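Putative L-alanine-DL-glutamate epimerase (Burkholderia xenovorans, PDB 3SN0) is probably a magnesium-dependent racemase or epimerase of the mandelate racemase/muconate lactonizing enzyme family, and binds fumarate and 2-oxoglutarate. Local coordinates at residues P120-H125 with I341-I346; L218-N223 with F242-D247; H125-R130 with I162-F167. All coordinates share one frame; numbering follows the deposited sequence.

In the fold
The three contacts lie in the barrel of this enolase-superfamily fold, and all reach the bound fumarate. Contacts 1 and 3 share His125, and their centres are about 11 Å apart. The centre of contact 2 is about 15 Å from that of contact 1 and about 12 Å from that of contact 3. Along the chain, contact 3 closes before contact 2 opens, and both are nested inside contact 1. Strands 161-168, 215-219 and 243-245 are neighbours in one sheet, while strand 118-123 pairs with strand 342-344. Lys163 ties the three together, by a hydrogen bond to Tyr122 and a salt bridge to Glu245. The contacts thus gather distant strand ends around one magnesium and ligand site.

Contact 1 (P120-H125 with I341-I346). With FUM (fumaric acid), chain C.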
loop_
_atom_site.group_PDB
_atom_site.type_symbol
_atom_site.label_atom_id
_atom_site.label_comp_id
_atom_site.label_asym_id
_atom_site.label_seq_id
_atom_site.Cartn_x
_atom_site.Cartn_y
_atom_site.Cartn_z
ATOM N N PRO A 120 8.421 25.497 -29.320
ATOM C CA PRO A 120 7.851 26.607 -28.553
ATOM C C PRO A 120 8.577 26.848 -27.247
ATOM O O PRO A 120 8.963 25.896 -26.572
ATOM C CB PRO A 120 6.413 26.148 -28.281
ATOM C CG PRO A 120 6.120 25.209 -29.418
ATOM C CD PRO A 120 7.412 24.463 -29.608
ATOM N N VAL A 121 8.788 28.123 -26.921
ATOM C CA VAL A 121 9.428 28.490 -25.681
ATOM C C VAL A 121 8.514 29.271 -24.786
ATOM O O VAL A 121 7.462 29.758 -25.210
ATOM C CB VAL A 121 10.718 29.332 -25.934
ATOM C CG1 VAL A 121 11.696 28.532 -26.775
ATOM C CG2 VAL A 121 10.380 30.676 -26.607
ATOM N N TYR A 122 8.908 29.377 -23.520
ATOM C CA TYR A 122 8.437 30.470 -22.680
ATOM C C TYR A 122 9.595 31.405 -22.324
ATOM O O TYR A 122 10.756 30.974 -22.200
ATOM C CB TYR A 122 7.716 29.979 -21.438
ATOM C CG TYR A 122 8.528 29.247 -20.399
ATOM C CD1 TYR A 122 9.148 29.944 -19.363
ATOM C CD2 TYR A 122 8.613 27.858 -20.397
ATOM C CE1 TYR A 122 9.861 29.281 -18.375
ATOM C CE2 TYR A 122 9.328 27.185 -19.406
ATOM C CZ TYR A 122 9.922 27.904 -18.384
ATOM O OH TYR A 122 10.639 27.256 -17.403
ATOM N N TRP A 123 9.260 32.682 -22.186
ATOM C CA TRP A 123 10.199 33.722 -21.783
ATOM C C TRP A 123 10.261 33.670 -20.260
ATOM O O TRP A 123 9.327 34.085 -19.555
ATOM C CB TRP A 123 9.711 35.089 -22.276
ATOM C CG TRP A 123 10.521 36.286 -21.870
ATOM C CD1 TRP A 123 11.457 36.366 -20.881
ATOM C CD2 TRP A 123 10.411 37.602 -22.415
ATOM N NE1 TRP A 123 11.958 37.638 -20.794
ATOM C CE2 TRP A 123 11.323 38.425 -21.712
ATOM C CE3 TRP A 123 9.628 38.168 -23.428
ATOM C CZ2 TRP A 123 11.480 39.785 -21.989
ATOM C CZ3 TRP A 123 9.797 39.524 -23.716
ATOM C CH2 TRP A 123 10.714 40.313 -22.998
ATOM N N SER A 124 11.366 33.139 -19.778
ATOM C CA SER A 124 11.558 32.880 -18.364
ATOM C C SER A 124 12.043 34.117 -17.627
ATOM O O SER A 124 12.507 35.076 -18.237
ATOM C CB SER A 124 12.540 31.721 -18.202
ATOM O OG SER A 124 12.472 31.196 -16.895
ATOM N N HIS A 125 11.977 34.080 -16.300
ATOM C CA HIS A 125 12.433 35.200 -15.470
ATOM C C HIS A 125 11.898 36.530 -15.995
ATOM O O HIS A 125 12.637 37.480 -16.205
ATOM C CB HIS A 125 13.956 35.179 -15.367
ATOM C CG HIS A 125 14.474 33.858 -14.878
ATOM N ND1 HIS A 125 14.961 32.890 -15.731
ATOM C CD2 HIS A 125 14.489 33.313 -13.641
ATOM C CE1 HIS A 125 15.274 31.812 -15.030
ATOM N NE2 HIS A 125 15.004 32.045 -13.758
ATOM N N ILE A 341 7.458 21.970 -23.404
ATOM C CA ILE A 341 7.790 23.348 -23.761
ATOM C C ILE A 341 9.287 23.512 -23.441
ATOM O O ILE A 341 9.864 22.659 -22.729
ATOM C CB ILE A 341 6.934 24.366 -22.978
ATOM C CG1 ILE A 341 7.060 25.769 -23.572
ATOM C CG2 ILE A 341 7.320 24.415 -21.506
ATOM C CD1 ILE A 341 5.910 26.699 -23.153
HETATM N N MSE A 342 9.930 24.560 -23.963
HETATM C CA MSE A 342 11.312 24.868 -23.577
HETATM C C MSE A 342 11.437 26.246 -22.953
HETATM O O MSE A 342 10.903 27.233 -23.449
HETATM C CB MSE A 342 12.309 24.750 -24.736
HETATM C CG MSE A 342 13.817 25.109 -24.312
HETATM SE SE MSE A 342 14.847 24.534 -25.769
HETATM C CE MSE A 342 16.370 25.800 -25.517
ATOM N N GLU A 343 12.116 26.284 -21.818
ATOM C CA GLU A 343 12.437 27.518 -21.128
ATOM C C GLU A 343 13.533 28.246 -21.868
ATOM O O GLU A 343 14.460 27.627 -22.397
ATOM C CB GLU A 343 12.953 27.182 -19.731
ATOM C CG GLU A 343 13.304 28.397 -18.910
ATOM C CD GLU A 343 13.888 28.079 -17.556
ATOM O OE1 GLU A 343 14.302 26.928 -17.303
ATOM O OE2 GLU A 343 13.931 29.007 -16.737
ATOM N N THR A 344 13.453 29.564 -21.890
ATOM C CA THR A 344 14.607 30.331 -22.287
ATOM C C THR A 344 14.505 31.732 -21.708
ATOM O O THR A 344 13.406 32.228 -21.497
ATOM C CB THR A 344 14.754 30.382 -23.828
ATOM O OG1 THR A 344 16.100 30.720 -24.159
ATOM C CG2 THR A 344 13.806 31.413 -24.426
ATOM N N ASP A 345 15.658 32.347 -21.444
ATOM C CA ASP A 345 15.705 33.761 -21.037
ATOM C C ASP A 345 15.819 34.626 -22.301
ATOM O O ASP A 345 16.727 34.459 -23.117
ATOM C CB ASP A 345 16.880 34.044 -20.118
ATOM C CG ASP A 345 16.684 33.489 -18.703
ATOM O OD1 ASP A 345 15.529 33.349 -18.236
ATOM O OD2 ASP A 345 17.715 33.191 -18.065
ATOM N N ILE A 346 14.899 35.566 -22.453
ATOM C CA ILE A 346 14.925 36.471 -23.577
ATOM C C ILE A 346 15.686 37.751 -23.200
ATOM O O ILE A 346 16.214 38.426 -24.064
ATOM C CB ILE A 346 13.473 36.748 -24.057
ATOM C CG1 ILE A 346 12.875 35.466 -24.625
ATOM C CG2 ILE A 346 13.409 37.889 -25.059
ATOM C CD1 ILE A 346 13.696 34.831 -25.774
HETATM O OXT FUM C . 15.026 32.999 -6.858
HETATM C C FUM C . 15.990 32.545 -7.528
HETATM O O FUM C . 17.173 32.703 -7.135
HETATM C C4 FUM C . 15.781 31.851 -8.821
HETATM C C5 FUM C . 14.564 31.634 -9.326
HETATM C C6 FUM C . 14.388 30.921 -10.618
HETATM O O7 FUM C . 15.412 30.622 -11.291
HETATM O O8 FUM C . 13.217 30.631 -11.004
HETATM O O HOH W 1 14.673 36.525 -19.446
#
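His125 ND1 gives a nearly straight hydrogen bond to Asp345 OD1 at 2.6 Å (167°). The aspartate oxygen uses its syn lone pair and lies close to the imidazole plane. The other ring nitrogen, His125 NE2, donates to fumarate O7 at 2.9 Å. Beside this pair, Ser124 OG donates to Glu343 OE2 at 2.6 Å, meeting it on the anti side. Glu343 reaches the serine by an extended chain, with CG anti to the backbone N (chi1 -179°). On the way it lies over the ring of Tyr122, where Glu343 CA makes a CH-pi contact. Tyr122 OH is hydrogen-bonded to Lys163 NZ, and Glu343 OE1 is held by the backbone N of Asn319. Further along, Ile346 CB sits 3.5 Å from the centroid of the five-membered ring of Trp123, squarely over its face. The backbones pair as parallel strands of the enolase-superfamily barrel. Bonds such as Tyr122 N to Met342 O at 2.9 Å set their register, and Ser124 N to Thr344 O at 2.8 Å continues the pairing. In the fumarate site, the bond from ND1 to Asp345 helps fix the rotation of the His125 ring and leaves NE2 facing the ligand.

Contact 2 (L218-N223 with F242-D247). With MG (magnesium ion), chain B; FUM (fumaric acid), chain C.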
loop_
_atom_site.group_PDB
_atom_site.type_symbol
_atom_site.label_atom_id
_atom_site.label_comp_id
_atom_site.label_asym_id
_atom_site.label_seq_id
_atom_site.Cartn_x
_atom_site.Cartn_y
_atom_site.Cartn_z
ATOM N N LEU A 218 3.981 30.348 -13.048
ATOM C CA LEU A 218 4.380 30.881 -11.731
ATOM C C LEU A 218 5.366 29.923 -11.080
ATOM O O LEU A 218 5.030 28.773 -10.842
ATOM C CB LEU A 218 3.172 31.046 -10.822
ATOM C CG LEU A 218 3.418 31.510 -9.381
ATOM C CD1 LEU A 218 4.176 32.863 -9.346
ATOM C CD2 LEU A 218 2.106 31.565 -8.598
ATOM N N ASP A 219 6.577 30.391 -10.802
ATOM C CA ASP A 219 7.584 29.573 -10.152
ATOM C C ASP A 219 7.708 29.999 -8.690
ATOM O O ASP A 219 8.069 31.131 -8.395
ATOM C CB ASP A 219 8.925 29.701 -10.874
ATOM C CG ASP A 219 9.876 28.565 -10.571
ATOM O OD1 ASP A 219 9.756 27.952 -9.489
ATOM O OD2 ASP A 219 10.768 28.305 -11.424
ATOM N N LEU A 220 7.450 29.061 -7.793
ATOM C CA LEU A 220 7.542 29.286 -6.357
ATOM C C LEU A 220 8.844 28.720 -5.765
ATOM O O LEU A 220 9.104 28.889 -4.577
ATOM C CB LEU A 220 6.326 28.667 -5.670
ATOM C CG LEU A 220 4.944 29.146 -6.143
ATOM C CD1 LEU A 220 3.844 28.360 -5.432
ATOM C CD2 LEU A 220 4.771 30.640 -5.938
ATOM N N ASN A 221 9.665 28.097 -6.609
ATOM C CA ASN A 221 10.919 27.480 -6.191
ATOM C C ASN A 221 10.758 26.681 -4.869
ATOM O O ASN A 221 9.813 25.890 -4.738
ATOM C CB ASN A 221 12.041 28.534 -6.145
ATOM C CG ASN A 221 12.210 29.259 -7.458
ATOM O OD1 ASN A 221 11.625 30.324 -7.671
ATOM N ND2 ASN A 221 12.999 28.683 -8.362
ATOM N N PHE A 222 11.659 26.884 -3.909
ATOM C CA PHE A 222 11.626 26.202 -2.627
ATOM C C PHE A 222 11.088 27.169 -1.550
ATOM O O PHE A 222 11.448 27.064 -0.389
ATOM C CB PHE A 222 13.048 25.772 -2.204
ATOM C CG PHE A 222 13.679 24.676 -3.020
ATOM C CD1 PHE A 222 13.567 23.338 -2.621
ATOM C CD2 PHE A 222 14.472 24.982 -4.125
ATOM C CE1 PHE A 222 14.185 22.323 -3.332
ATOM C CE2 PHE A 222 15.121 23.973 -4.841
ATOM C CZ PHE A 222 14.991 22.639 -4.438
ATOM N N ASN A 223 10.275 28.155 -1.929
ATOM C CA ASN A 223 9.943 29.260 -1.002
ATOM C C ASN A 223 8.814 29.045 0.006
ATOM O O ASN A 223 8.381 29.996 0.670
ATOM C CB ASN A 223 9.685 30.535 -1.830
ATOM C CG ASN A 223 10.947 31.059 -2.462
ATOM O OD1 ASN A 223 12.002 31.085 -1.822
ATOM N ND2 ASN A 223 10.862 31.460 -3.727
ATOM N N PHE A 242 -0.598 28.464 -16.481
ATOM C CA PHE A 242 -0.080 27.394 -17.355
ATOM C C PHE A 242 0.499 26.279 -16.487
ATOM O O PHE A 242 0.234 25.110 -16.703
ATOM C CB PHE A 242 0.995 27.982 -18.258
ATOM C CG PHE A 242 1.550 27.046 -19.300
ATOM C CD1 PHE A 242 0.992 26.983 -20.555
ATOM C CD2 PHE A 242 2.696 26.316 -19.052
ATOM C CE1 PHE A 242 1.544 26.162 -21.529
ATOM C CE2 PHE A 242 3.243 25.498 -20.023
ATOM C CZ PHE A 242 2.678 25.444 -21.262
ATOM N N TRP A 243 1.264 26.675 -15.481
ATOM C CA TRP A 243 1.645 25.770 -14.411
ATOM C C TRP A 243 2.118 26.563 -13.215
ATOM O O TRP A 243 2.447 27.763 -13.335
ATOM C CB TRP A 243 2.685 24.732 -14.830
ATOM C CG TRP A 243 4.144 25.128 -15.011
ATOM C CD1 TRP A 243 4.913 25.859 -14.170
ATOM C CD2 TRP A 243 5.015 24.705 -16.075
ATOM N NE1 TRP A 243 6.198 25.944 -14.643
ATOM C CE2 TRP A 243 6.285 25.236 -15.810
ATOM C CE3 TRP A 243 4.839 23.924 -17.227
ATOM C CZ2 TRP A 243 7.376 25.029 -16.649
ATOM C CZ3 TRP A 243 5.922 23.735 -18.066
ATOM C CH2 TRP A 243 7.170 24.279 -17.775
ATOM N N VAL A 244 2.131 25.877 -12.082
ATOM C CA VAL A 244 2.757 26.369 -10.866
ATOM C C VAL A 244 3.906 25.433 -10.544
ATOM O O VAL A 244 3.716 24.225 -10.409
ATOM C CB VAL A 244 1.791 26.471 -9.695
ATOM C CG1 VAL A 244 2.535 27.006 -8.447
ATOM C CG2 VAL A 244 0.628 27.406 -10.040
ATOM N N GLU A 245 5.099 26.015 -10.464
ATOM C CA GLU A 245 6.341 25.273 -10.318
ATOM C C GLU A 245 6.746 25.284 -8.846
ATOM O O GLU A 245 6.864 26.351 -8.246
ATOM C CB GLU A 245 7.413 25.938 -11.188
ATOM C CG GLU A 245 8.618 25.085 -11.532
ATOM C CD GLU A 245 9.505 25.733 -12.590
ATOM O OE1 GLU A 245 10.729 25.523 -12.509
ATOM O OE2 GLU A 245 9.000 26.454 -13.490
ATOM N N ILE A 246 6.983 24.095 -8.287
ATOM C CA ILE A 246 7.264 23.926 -6.842
ATOM C C ILE A 246 8.386 22.900 -6.713
ATOM O O ILE A 246 8.232 21.737 -7.115
ATOM C CB ILE A 246 6.025 23.380 -6.099
ATOM C CG1 ILE A 246 4.880 24.392 -6.159
ATOM C CG2 ILE A 246 6.358 23.060 -4.605
ATOM C CD1 ILE A 246 3.534 23.839 -5.662
ATOM N N ASP A 247 9.526 23.329 -6.188
ATOM C CA ASP A 247 10.604 22.411 -5.871
ATOM C C ASP A 247 10.433 21.865 -4.473
ATOM O O ASP A 247 10.160 22.612 -3.517
ATOM C CB ASP A 247 11.944 23.104 -6.027
ATOM C CG ASP A 247 12.193 23.523 -7.431
ATOM O OD1 ASP A 247 12.235 22.617 -8.310
ATOM O OD2 ASP A 247 12.318 24.755 -7.657
HETATM MG MG MG B . 12.060 26.546 -11.589
HETATM O OXT FUM C . 15.026 32.999 -6.858
HETATM C C FUM C . 15.990 32.545 -7.528
HETATM O O FUM C . 17.173 32.703 -7.135
HETATM C C4 FUM C . 15.781 31.851 -8.821
HETATM C C5 FUM C . 14.564 31.634 -9.326
HETATM C C6 FUM C . 14.388 30.921 -10.618
HETATM O O7 FUM C . 15.412 30.622 -11.291
HETATM O O8 FUM C . 13.217 30.631 -11.004
HETATM O O HOH W 2 11.514 26.046 -9.740
HETATM O O HOH W 3 14.505 26.202 -7.789
HETATM O O HOH W 4 13.594 27.755 -11.155
HETATM O O HOH W 5 12.474 27.058 -13.678
#
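Asp219 and Glu245 bring their carboxylates together on one magnesium ion. Asp219 OD2 binds it at 2.2 Å, and Glu245 binds through OE1. Paired in register on one face of the sheet, both have CG anti to the backbone N (chi1 -161°), and the two carboxylates converge on the metal. Asp219 OD1 accepts from Asn221 N, an Asx turn that, with the metal bond through OD2, helps fix the carboxylate's rotation. In the conformer described, Glu245 OE2 accepts from Trp243 NE1 and forms a salt bridge with Lys163. Glu269 and three waters complete the metal site. The segments include neighbouring parallel strands 215-219 and 243-245 of a beta-alpha-beta unit, joined through helix 226-235, with metal ligands at the strand ends as in the enolase superfamily. On the side facing that helix, Leu220 CD1 meets Val244 CG1 at 3.6 Å. Past the strands, the Phe222 ring lies across Asp247, whose CB stands 3.4 Å from the ring centroid, over the face. Asp247 OD2 accepts from a magnesium-bound water and from another that accepts from Asn221 ND2. Asn221 OD1 takes a bond from Asn165, while Asn221 ND2 reaches fumarate O8 in a weak bond of 3.3 Å.

Contact 3 (H125-R130 with I162-F167); sequences HCPTWR and IKTNIF. With FUM (fumaric acid), chain C.
Thr128 lies against the rim of the Phe167 ring, with Thr128 CB in the plane of the ring at its edge and Thr128 CA 3.6 Å from Phe167 CZ. The two side chains cross at about a right angle. Thr128 has OG1 anti to its carbonyl carbon (chi1 -51°), and this turns the hydroxyl to Asn165. Thr128 OG1 donates to Asn165 OD1 at 2.6 Å, in the carbonyl plane and on a lone pair. A water donates to the same oxygen at 2.7 Å and also takes a weak bond from His125 N. The other end of the amide, Asn165 ND2, gives hydrogen bonds to fumarate O8, at 2.9 Å, and to Asn221 OD1. One residue earlier on the strand, Thr164 meets the Pro127 ring, with Pro127 CD 3.4 Å from Thr164 OG1. The peptide bond before Pro127 is cis. Thr164 OG1 has its polar partner in His202. Cys126 SG lies against Ile162 CG2 at 3.9 Å.

The backbone joins the two segments by one hydrogen bond, Cys126 N to Lys163 O, 2.8 Å and nearly straight (172°). It holds the loop that leads into helix 128-132 against strand 161-168 of the barrel. Pro127 is the N-cap of that helix. From the first turn of the helix, Trp129 stacks on a face of the His125 imidazole. Lys163 NZ is hydrogen-bonded to Tyr122 OH and salt-bridged to Glu245.

The bonding is consistent with the modelled amide of Asn165, whose NH2 group is turned to the ligand carboxylate. His125 binds that carboxylate too, through its other oxygen.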
loop_
_atom_site.group_PDB
_atom_site.type_symbol
_atom_site.label_atom_id
_atom_site.label_comp_id
_atom_site.label_asym_id
_atom_site.label_seq_id
_atom_site.Cartn_x
_atom_site.Cartn_y
_atom_site.Cartn_z
ATOM N N HIS A 125 11.977 34.080 -16.300
ATOM C CA HIS A 125 12.433 35.200 -15.470
ATOM C C HIS A 125 11.898 36.530 -15.995
ATOM O O HIS A 125 12.637 37.480 -16.205
ATOM C CB HIS A 125 13.956 35.179 -15.367
ATOM C CG HIS A 125 14.474 33.858 -14.878
ATOM N ND1 HIS A 125 14.961 32.890 -15.731
ATOM C CD2 HIS A 125 14.489 33.313 -13.641
ATOM C CE1 HIS A 125 15.274 31.812 -15.030
ATOM N NE2 HIS A 125 15.004 32.045 -13.758
ATOM N N CYS A 126 10.583 36.544 -16.185
ATOM C CA CYS A 126 9.863 37.621 -16.826
ATOM C C CYS A 126 8.684 38.024 -15.948
ATOM O O CYS A 126 7.634 37.341 -15.956
ATOM C CB CYS A 126 9.360 37.152 -18.182
ATOM S SG CYS A 126 8.432 38.415 -19.105
ATOM N N PRO A 127 8.818 39.126 -15.202
ATOM C CA PRO A 127 9.857 40.167 -15.231
ATOM C C PRO A 127 10.965 40.019 -14.178
ATOM O O PRO A 127 11.661 40.987 -13.877
ATOM C CB PRO A 127 9.047 41.441 -14.969
ATOM C CG PRO A 127 7.907 40.970 -14.086
ATOM C CD PRO A 127 7.730 39.493 -14.283
ATOM N N THR A 128 11.172 38.805 -13.675
ATOM C CA THR A 128 12.133 38.537 -12.603
ATOM C C THR A 128 13.536 39.142 -12.833
ATOM O O THR A 128 14.080 39.773 -11.946
ATOM C CB THR A 128 12.239 37.036 -12.398
ATOM O OG1 THR A 128 10.913 36.504 -12.242
ATOM C CG2 THR A 128 13.116 36.689 -11.200
ATOM N N TRP A 129 14.101 38.963 -14.021
ATOM C CA TRP A 129 15.437 39.496 -14.297
ATOM C C TRP A 129 15.477 41.035 -14.341
ATOM O O TRP A 129 16.456 41.639 -13.897
ATOM C CB TRP A 129 15.999 38.932 -15.610
ATOM C CG TRP A 129 16.665 37.546 -15.601
ATOM C CD1 TRP A 129 17.163 36.909 -16.709
ATOM C CD2 TRP A 129 16.887 36.648 -14.499
ATOM N NE1 TRP A 129 17.690 35.694 -16.366
ATOM C CE2 TRP A 129 17.528 35.505 -15.019
ATOM C CE3 TRP A 129 16.595 36.686 -13.130
ATOM C CZ2 TRP A 129 17.888 34.415 -14.225
ATOM C CZ3 TRP A 129 16.954 35.604 -12.343
ATOM C CH2 TRP A 129 17.600 34.483 -12.891
ATOM N N ARG A 130 14.438 41.669 -14.879
ATOM C CA ARG A 130 14.398 43.145 -14.924
ATOM C C ARG A 130 14.168 43.751 -13.529
ATOM O O ARG A 130 14.536 44.895 -13.279
ATOM C CB ARG A 130 13.350 43.651 -15.908
ATOM C CG ARG A 130 13.675 43.299 -17.350
ATOM C CD ARG A 130 12.603 43.747 -18.343
ATOM N NE ARG A 130 12.903 43.197 -19.660
ATOM C CZ ARG A 130 12.309 43.551 -20.789
ATOM N NH1 ARG A 130 11.349 44.472 -20.803
ATOM N NH2 ARG A 130 12.699 42.990 -21.920
ATOM N N ILE A 162 5.107 33.229 -20.468
ATOM C CA ILE A 162 6.107 33.920 -19.656
ATOM C C ILE A 162 6.082 33.318 -18.254
ATOM O O ILE A 162 5.039 32.824 -17.831
ATOM C CB ILE A 162 5.835 35.469 -19.577
ATOM C CG1 ILE A 162 4.490 35.759 -18.894
ATOM C CG2 ILE A 162 5.870 36.084 -20.977
ATOM C CD1 ILE A 162 4.079 37.233 -18.897
ATOM N N LYS A 163 7.230 33.328 -17.561
ATOM C CA LYS A 163 7.306 32.811 -16.196
ATOM C C LYS A 163 7.832 33.838 -15.218
ATOM O O LYS A 163 8.908 34.430 -15.431
ATOM C CB LYS A 163 8.168 31.551 -16.117
ATOM C CG LYS A 163 8.033 30.819 -14.781
ATOM C CD LYS A 163 8.637 29.410 -14.806
ATOM C CE LYS A 163 10.149 29.418 -14.661
ATOM N NZ LYS A 163 10.719 28.078 -14.954
ATOM N N THR A 164 7.082 34.030 -14.136
ATOM C CA THR A 164 7.475 34.932 -13.083
ATOM C C THR A 164 7.726 34.167 -11.777
ATOM O O THR A 164 7.514 32.951 -11.699
ATOM C CB THR A 164 6.433 36.066 -12.871
ATOM O OG1 THR A 164 7.000 37.045 -12.001
ATOM C CG2 THR A 164 5.096 35.543 -12.271
ATOM N N ASN A 165 8.160 34.894 -10.760
ATOM C CA ASN A 165 8.479 34.335 -9.427
ATOM C C ASN A 165 7.682 35.145 -8.394
ATOM O O ASN A 165 6.628 35.652 -8.737
ATOM C CB ASN A 165 9.998 34.383 -9.192
ATOM C CG ASN A 165 10.785 33.572 -10.216
ATOM O OD1 ASN A 165 11.065 34.044 -11.332
ATOM N ND2 ASN A 165 11.184 32.339 -9.832
ATOM N N ILE A 166 8.139 35.261 -7.146
ATOM C CA ILE A 166 7.328 35.896 -6.112
ATOM C C ILE A 166 7.915 37.264 -5.804
ATOM O O ILE A 166 9.118 37.365 -5.519
ATOM C CB ILE A 166 7.298 35.087 -4.810
ATOM C CG1 ILE A 166 6.909 33.630 -5.082
ATOM C CG2 ILE A 166 6.302 35.717 -3.808
ATOM C CD1 ILE A 166 7.182 32.686 -3.882
ATOM N N PHE A 167 7.064 38.288 -5.824
ATOM C CA PHE A 167 7.492 39.676 -5.598
ATOM C C PHE A 167 6.616 40.399 -4.612
ATOM O O PHE A 167 5.402 40.215 -4.606
ATOM C CB PHE A 167 7.549 40.441 -6.918
ATOM C CG PHE A 167 8.649 39.977 -7.793
ATOM C CD1 PHE A 167 9.930 40.426 -7.573
ATOM C CD2 PHE A 167 8.433 39.023 -8.771
ATOM C CE1 PHE A 167 10.960 39.969 -8.332
ATOM C CE2 PHE A 167 9.486 38.554 -9.519
ATOM C CZ PHE A 167 10.740 39.039 -9.296
HETATM O OXT FUM C . 15.026 32.999 -6.858
HETATM C C FUM C . 15.990 32.545 -7.528
HETATM O O FUM C . 17.173 32.703 -7.135
HETATM C C4 FUM C . 15.781 31.851 -8.821
HETATM C C5 FUM C . 14.564 31.634 -9.326
HETATM C C6 FUM C . 14.388 30.921 -10.618
HETATM O O7 FUM C . 15.412 30.622 -11.291
HETATM O O8 FUM C . 13.217 30.631 -11.004
HETATM O O HOH W 6 11.039 32.781 -13.704
#